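Local coordinates for Serine/threonine-protein kinase BRSK1 (Mus musculus, PDB 5IRI) that is a SAD-family serine/threonine protein kinase, represented here by its C-terminal autoinhibitory and KA1 region, which probably restrains the kinase domain, at residues 16-30 with 96-109. Residues are numbered along the deposited sequence; the frame is centred on the assembly and turned at random.
Sequences EQIFLVLKDKPLSSI and GIYSVTFTLISGPS
Leu20 O accepts the amide of Val100 at 2.7 Å (N to O) and also meets Ser99 CA at 3.2 Å in a CA-H...O contact. The bond from Val100 N is nearly straight, 166° at the hydrogen, and Leu20 N returns one to Val100 O. Seven such backbone bonds, from Tyr98–Leu22 to Leu104–Glu16, zip strand 17-22 antiparallel to strand 98-106 inside the KA1 sheet.

The two faces differ in character. On one, Thr101 CG2 lies 3.5 Å from Phe19 CE2; with CG anti to the carbonyl carbon (chi1 -57°), the ring is carried alongside Thr101, its CD2/CE2 side nearest the threonine. Gln17, extended past CG, lies alongside Thr103.

On the other, Ile18, Leu20 and Phe102 touch helix 109-124, while Val100 also packs against Val75 of the adjacent strand. After the turn at 23-26 the start of helix 27-40 comes back over this face: Ile30 CD1 reaches Tyr98 CB at 3.8 Å, its CG2 slides past Val100 CG2, and Leu27 CB meets the tyrosine ring near its hydroxyl end.

The pair exemplifies an antiparallel ladder: its inward-facing backbone groups satisfy each other, those of Phe19, Val21, Ser99 and Thr101 bond to flanking strands, and alternation yields one largely apolar, helix-covered face and one mixed, partly exposed.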
loop_
_atom_site.group_PDB
_atom_site.type_symbol
_atom_site.label_atom_id
_atom_site.label_comp_id
_atom_site.label_asym_id
_atom_site.label_seq_id
_atom_site.Cartn_x
_atom_site.Cartn_y
_atom_site.Cartn_z
ATOM N N GLU A 16 4.454 -6.743 -9.810
ATOM C CA GLU A 16 4.462 -7.244 -8.437
ATOM C C GLU A 16 5.001 -6.182 -7.479
ATOM O O GLU A 16 5.061 -6.399 -6.263
ATOM C CB GLU A 16 5.268 -8.550 -8.345
ATOM C CG GLU A 16 5.128 -9.441 -9.591
ATOM C CD GLU A 16 4.548 -10.816 -9.310
ATOM O OE1 GLU A 16 5.240 -11.647 -8.676
ATOM O OE2 GLU A 16 3.393 -11.066 -9.724
ATOM N N GLN A 17 5.395 -5.033 -8.027
ATOM C CA GLN A 17 5.720 -3.836 -7.270
ATOM C C GLN A 17 5.022 -2.643 -7.908
ATOM O O GLN A 17 5.005 -2.502 -9.133
ATOM C CB GLN A 17 7.228 -3.591 -7.218
ATOM C CG GLN A 17 7.930 -4.288 -6.066
ATOM C CD GLN A 17 9.394 -3.870 -5.907
ATOM O OE1 GLN A 17 10.072 -3.535 -6.879
ATOM N NE2 GLN A 17 9.885 -3.894 -4.672
ATOM N N ILE A 18 4.436 -1.792 -7.075
ATOM C CA ILE A 18 3.835 -0.542 -7.511
ATOM C C ILE A 18 4.503 0.577 -6.731
ATOM O O ILE A 18 4.712 0.450 -5.520
ATOM C CB ILE A 18 2.320 -0.543 -7.281
ATOM C CG1 ILE A 18 1.688 -1.740 -7.983
ATOM C CG2 ILE A 18 1.714 0.755 -7.749
ATOM C CD1 ILE A 18 0.197 -1.690 -7.985
ATOM N N PHE A 19 4.867 1.654 -7.410
ATOM C CA PHE A 19 5.528 2.749 -6.729
ATOM C C PHE A 19 4.670 3.996 -6.796
ATOM O O PHE A 19 3.896 4.195 -7.733
ATOM C CB PHE A 19 6.894 3.046 -7.314
ATOM C CG PHE A 19 7.820 1.881 -7.307
ATOM C CD1 PHE A 19 7.716 0.900 -8.268
ATOM C CD2 PHE A 19 8.796 1.757 -6.351
ATOM C CE1 PHE A 19 8.570 -0.180 -8.272
ATOM C CE2 PHE A 19 9.650 0.680 -6.361
ATOM C CZ PHE A 19 9.536 -0.283 -7.321
ATOM N N LEU A 20 4.813 4.826 -5.777
ATOM C CA LEU A 20 4.178 6.132 -5.726
ATOM C C LEU A 20 5.244 7.137 -5.304
ATOM O O LEU A 20 5.892 6.955 -4.270
ATOM C CB LEU A 20 2.998 6.107 -4.758
ATOM C CG LEU A 20 2.229 7.408 -4.593
ATOM C CD1 LEU A 20 1.916 7.985 -5.957
ATOM C CD2 LEU A 20 0.946 7.159 -3.820
ATOM N N VAL A 21 5.477 8.161 -6.122
ATOM C CA VAL A 21 6.480 9.188 -5.835
ATOM C C VAL A 21 5.759 10.493 -5.527
ATOM O O VAL A 21 4.808 10.863 -6.226
ATOM C CB VAL A 21 7.468 9.353 -7.005
ATOM C CG1 VAL A 21 8.487 10.434 -6.700
ATOM C CG2 VAL A 21 8.165 8.054 -7.269
ATOM N N LEU A 22 6.199 11.168 -4.463
ATOM C CA LEU A 22 5.502 12.296 -3.870
ATOM C C LEU A 22 6.496 13.400 -3.572
ATOM O O LEU A 22 7.558 13.146 -3.014
ATOM C CB LEU A 22 4.801 11.913 -2.575
ATOM C CG LEU A 22 3.580 11.029 -2.630
ATOM C CD1 LEU A 22 3.909 9.758 -1.925
ATOM C CD2 LEU A 22 2.448 11.721 -1.933
ATOM N N LYS A 23 6.114 14.629 -3.885
ATOM C CA LYS A 23 7.040 15.746 -3.993
ATOM C C LYS A 23 7.021 16.666 -2.781
ATOM O O LYS A 23 8.078 17.170 -2.386
ATOM C CB LYS A 23 6.708 16.528 -5.271
ATOM C CG LYS A 23 7.402 17.850 -5.536
ATOM C CD LYS A 23 6.821 18.458 -6.826
ATOM C CE LYS A 23 6.483 19.938 -6.675
ATOM N NZ LYS A 23 7.064 20.796 -7.748
ATOM N N ASP A 24 5.855 16.883 -2.152
ATOM C CA ASP A 24 5.819 17.870 -1.077
ATOM C C ASP A 24 5.050 17.425 0.159
ATOM O O ASP A 24 4.595 18.280 0.926
ATOM C CB ASP A 24 5.220 19.156 -1.591
ATOM C CG ASP A 24 5.988 19.699 -2.758
ATOM O OD1 ASP A 24 7.235 19.797 -2.632
ATOM O OD2 ASP A 24 5.354 19.991 -3.804
ATOM N N LYS A 25 4.904 16.127 0.391
ATOM C CA LYS A 25 4.101 15.651 1.495
ATOM C C LYS A 25 5.020 15.171 2.604
ATOM O O LYS A 25 5.832 14.265 2.362
ATOM C CB LYS A 25 3.185 14.526 1.030
ATOM C CG LYS A 25 2.150 14.131 2.053
ATOM C CD LYS A 25 1.155 13.162 1.455
ATOM C CE LYS A 25 -0.273 13.608 1.736
ATOM N NZ LYS A 25 -0.985 14.040 0.502
ATOM N N PRO A 26 4.942 15.736 3.813
ATOM C CA PRO A 26 5.849 15.323 4.898
ATOM C C PRO A 26 5.638 13.877 5.335
ATOM O O PRO A 26 4.537 13.334 5.231
ATOM C CB PRO A 26 5.512 16.301 6.032
ATOM C CG PRO A 26 4.205 16.945 5.639
ATOM C CD PRO A 26 4.184 16.952 4.150
ATOM N N LEU A 27 6.714 13.263 5.860
ATOM C CA LEU A 27 6.685 11.830 6.187
ATOM C C LEU A 27 5.584 11.486 7.177
ATOM O O LEU A 27 4.948 10.434 7.051
ATOM C CB LEU A 27 8.027 11.361 6.750
ATOM C CG LEU A 27 7.991 10.037 7.541
ATOM C CD1 LEU A 27 7.677 8.832 6.665
ATOM C CD2 LEU A 27 9.280 9.791 8.298
ATOM N N SER A 28 5.380 12.326 8.197
ATOM C CA SER A 28 4.264 12.117 9.114
ATOM C C SER A 28 2.955 11.986 8.353
ATOM O O SER A 28 2.187 11.047 8.591
ATOM C CB SER A 28 4.185 13.262 10.127
ATOM O OG SER A 28 4.116 14.518 9.477
ATOM N N SER A 29 2.700 12.904 7.408
ATOM C CA SER A 29 1.446 12.902 6.660
ATOM C C SER A 29 1.294 11.657 5.808
ATOM O O SER A 29 0.179 11.161 5.633
ATOM C CB SER A 29 1.353 14.140 5.771
ATOM O OG SER A 29 1.417 15.329 6.536
ATOM N N ILE A 30 2.387 11.152 5.250
ATOM C CA ILE A 30 2.317 9.924 4.468
ATOM C C ILE A 30 1.984 8.750 5.368
ATOM O O ILE A 30 1.154 7.905 5.023
ATOM C CB ILE A 30 3.637 9.690 3.714
ATOM C CG1 ILE A 30 3.842 10.767 2.642
ATOM C CG2 ILE A 30 3.662 8.289 3.101
ATOM C CD1 ILE A 30 5.209 10.770 2.009
ATOM N N GLY A 96 13.336 17.299 0.347
ATOM C CA GLY A 96 13.515 16.117 -0.480
ATOM C C GLY A 96 12.240 15.679 -1.186
ATOM O O GLY A 96 11.266 16.445 -1.274
ATOM N N ILE A 97 12.251 14.455 -1.719
ATOM C CA ILE A 97 11.048 13.802 -2.212
ATOM C C ILE A 97 10.985 12.395 -1.626
ATOM O O ILE A 97 11.955 11.885 -1.056
ATOM C CB ILE A 97 10.981 13.748 -3.746
ATOM C CG1 ILE A 97 11.957 12.709 -4.290
ATOM C CG2 ILE A 97 11.265 15.102 -4.340
ATOM C CD1 ILE A 97 11.859 12.556 -5.783
ATOM N N TYR A 98 9.820 11.764 -1.784
ATOM C CA TYR A 98 9.495 10.532 -1.082
ATOM C C TYR A 98 8.922 9.519 -2.051
ATOM O O TYR A 98 8.263 9.884 -3.024
ATOM C CB TYR A 98 8.474 10.765 0.037
ATOM C CG TYR A 98 9.012 11.476 1.250
ATOM C CD1 TYR A 98 9.701 10.782 2.221
ATOM C CD2 TYR A 98 8.833 12.840 1.424
ATOM C CE1 TYR A 98 10.204 11.424 3.346
ATOM C CE2 TYR A 98 9.327 13.493 2.541
ATOM C CZ TYR A 98 10.014 12.779 3.503
ATOM O OH TYR A 98 10.518 13.411 4.629
ATOM N N SER A 99 9.156 8.243 -1.772
ATOM C CA SER A 99 8.562 7.174 -2.557
ATOM C C SER A 99 7.912 6.164 -1.627
ATOM O O SER A 99 8.435 5.887 -0.545
ATOM C CB SER A 99 9.593 6.482 -3.433
ATOM O OG SER A 99 10.652 5.979 -2.643
ATOM N N VAL A 100 6.767 5.631 -2.046
ATOM C CA VAL A 100 6.087 4.545 -1.350
ATOM C C VAL A 100 6.123 3.336 -2.266
ATOM O O VAL A 100 5.616 3.384 -3.393
ATOM C CB VAL A 100 4.641 4.911 -0.972
ATOM C CG1 VAL A 100 4.016 3.823 -0.128
ATOM C CG2 VAL A 100 4.592 6.223 -0.219
ATOM N N THR A 101 6.720 2.259 -1.791
ATOM C CA THR A 101 6.806 1.017 -2.541
ATOM C C THR A 101 5.766 0.036 -2.003
ATOM O O THR A 101 5.713 -0.213 -0.793
ATOM C CB THR A 101 8.217 0.445 -2.424
ATOM O OG1 THR A 101 9.170 1.490 -2.653
ATOM C CG2 THR A 101 8.435 -0.668 -3.421
ATOM N N PHE A 102 4.935 -0.501 -2.893
ATOM C CA PHE A 102 3.957 -1.534 -2.554
ATOM C C PHE A 102 4.451 -2.840 -3.154
ATOM O O PHE A 102 4.514 -2.981 -4.378
ATOM C CB PHE A 102 2.566 -1.203 -3.091
ATOM C CG PHE A 102 1.949 -0.000 -2.476
ATOM C CD1 PHE A 102 2.164 1.255 -3.011
ATOM C CD2 PHE A 102 1.134 -0.115 -1.374
ATOM C CE1 PHE A 102 1.594 2.387 -2.450
ATOM C CE2 PHE A 102 0.556 1.019 -0.809
ATOM C CZ PHE A 102 0.794 2.274 -1.358
ATOM N N THR A 103 4.778 -3.803 -2.310
ATOM C CA THR A 103 5.416 -5.032 -2.755
ATOM C C THR A 103 4.517 -6.217 -2.464
ATOM O O THR A 103 4.137 -6.446 -1.310
ATOM C CB THR A 103 6.749 -5.235 -2.059
ATOM O OG1 THR A 103 7.480 -4.006 -2.067
ATOM C CG2 THR A 103 7.525 -6.292 -2.767
ATOM N N LEU A 104 4.197 -6.977 -3.500
ATOM C CA LEU A 104 3.320 -8.123 -3.336
ATOM C C LEU A 104 4.106 -9.280 -2.739
ATOM O O LEU A 104 5.168 -9.639 -3.249
ATOM C CB LEU A 104 2.708 -8.506 -4.676
ATOM C CG LEU A 104 1.758 -9.688 -4.703
ATOM C CD1 LEU A 104 0.646 -9.505 -3.694
ATOM C CD2 LEU A 104 1.200 -9.811 -6.097
ATOM N N ILE A 105 3.599 -9.833 -1.640
ATOM C CA ILE A 105 4.178 -11.002 -0.993
ATOM C C ILE A 105 3.476 -12.272 -1.439
ATOM O O ILE A 105 4.120 -13.263 -1.786
ATOM C CB ILE A 105 4.138 -10.847 0.548
ATOM C CG1 ILE A 105 5.007 -9.670 0.998
ATOM C CG2 ILE A 105 4.632 -12.085 1.236
ATOM C CD1 ILE A 105 4.968 -9.437 2.486
ATOM N N SER A 106 2.147 -12.251 -1.456
ATOM C CA SER A 106 1.392 -13.434 -1.831
ATOM C C SER A 106 -0.051 -13.029 -2.103
ATOM O O SER A 106 -0.556 -12.061 -1.520
ATOM C CB SER A 106 1.465 -14.509 -0.734
ATOM O OG SER A 106 0.661 -14.167 0.392
ATOM N N GLY A 107 -0.705 -13.774 -3.004
ATOM C CA GLY A 107 -2.093 -13.535 -3.325
ATOM C C GLY A 107 -2.336 -13.039 -4.739
ATOM O O GLY A 107 -1.417 -12.866 -5.551
ATOM N N PRO A 108 -3.605 -12.791 -5.052
ATOM C CA PRO A 108 -3.985 -12.468 -6.430
ATOM C C PRO A 108 -3.504 -11.089 -6.854
ATOM O O PRO A 108 -3.821 -10.075 -6.227
ATOM C CB PRO A 108 -5.509 -12.546 -6.400
ATOM C CG PRO A 108 -5.857 -12.326 -4.984
ATOM C CD PRO A 108 -4.782 -12.965 -4.192
ATOM N N SER A 109 -2.756 -11.073 -7.957
ATOM C CA SER A 109 -2.190 -9.846 -8.502
ATOM C C SER A 109 -3.251 -8.768 -8.723
ATOM O O SER A 109 -3.026 -7.588 -8.435
ATOM C CB SER A 109 -1.474 -10.186 -9.806
ATOM O OG SER A 109 -0.554 -9.183 -10.155
#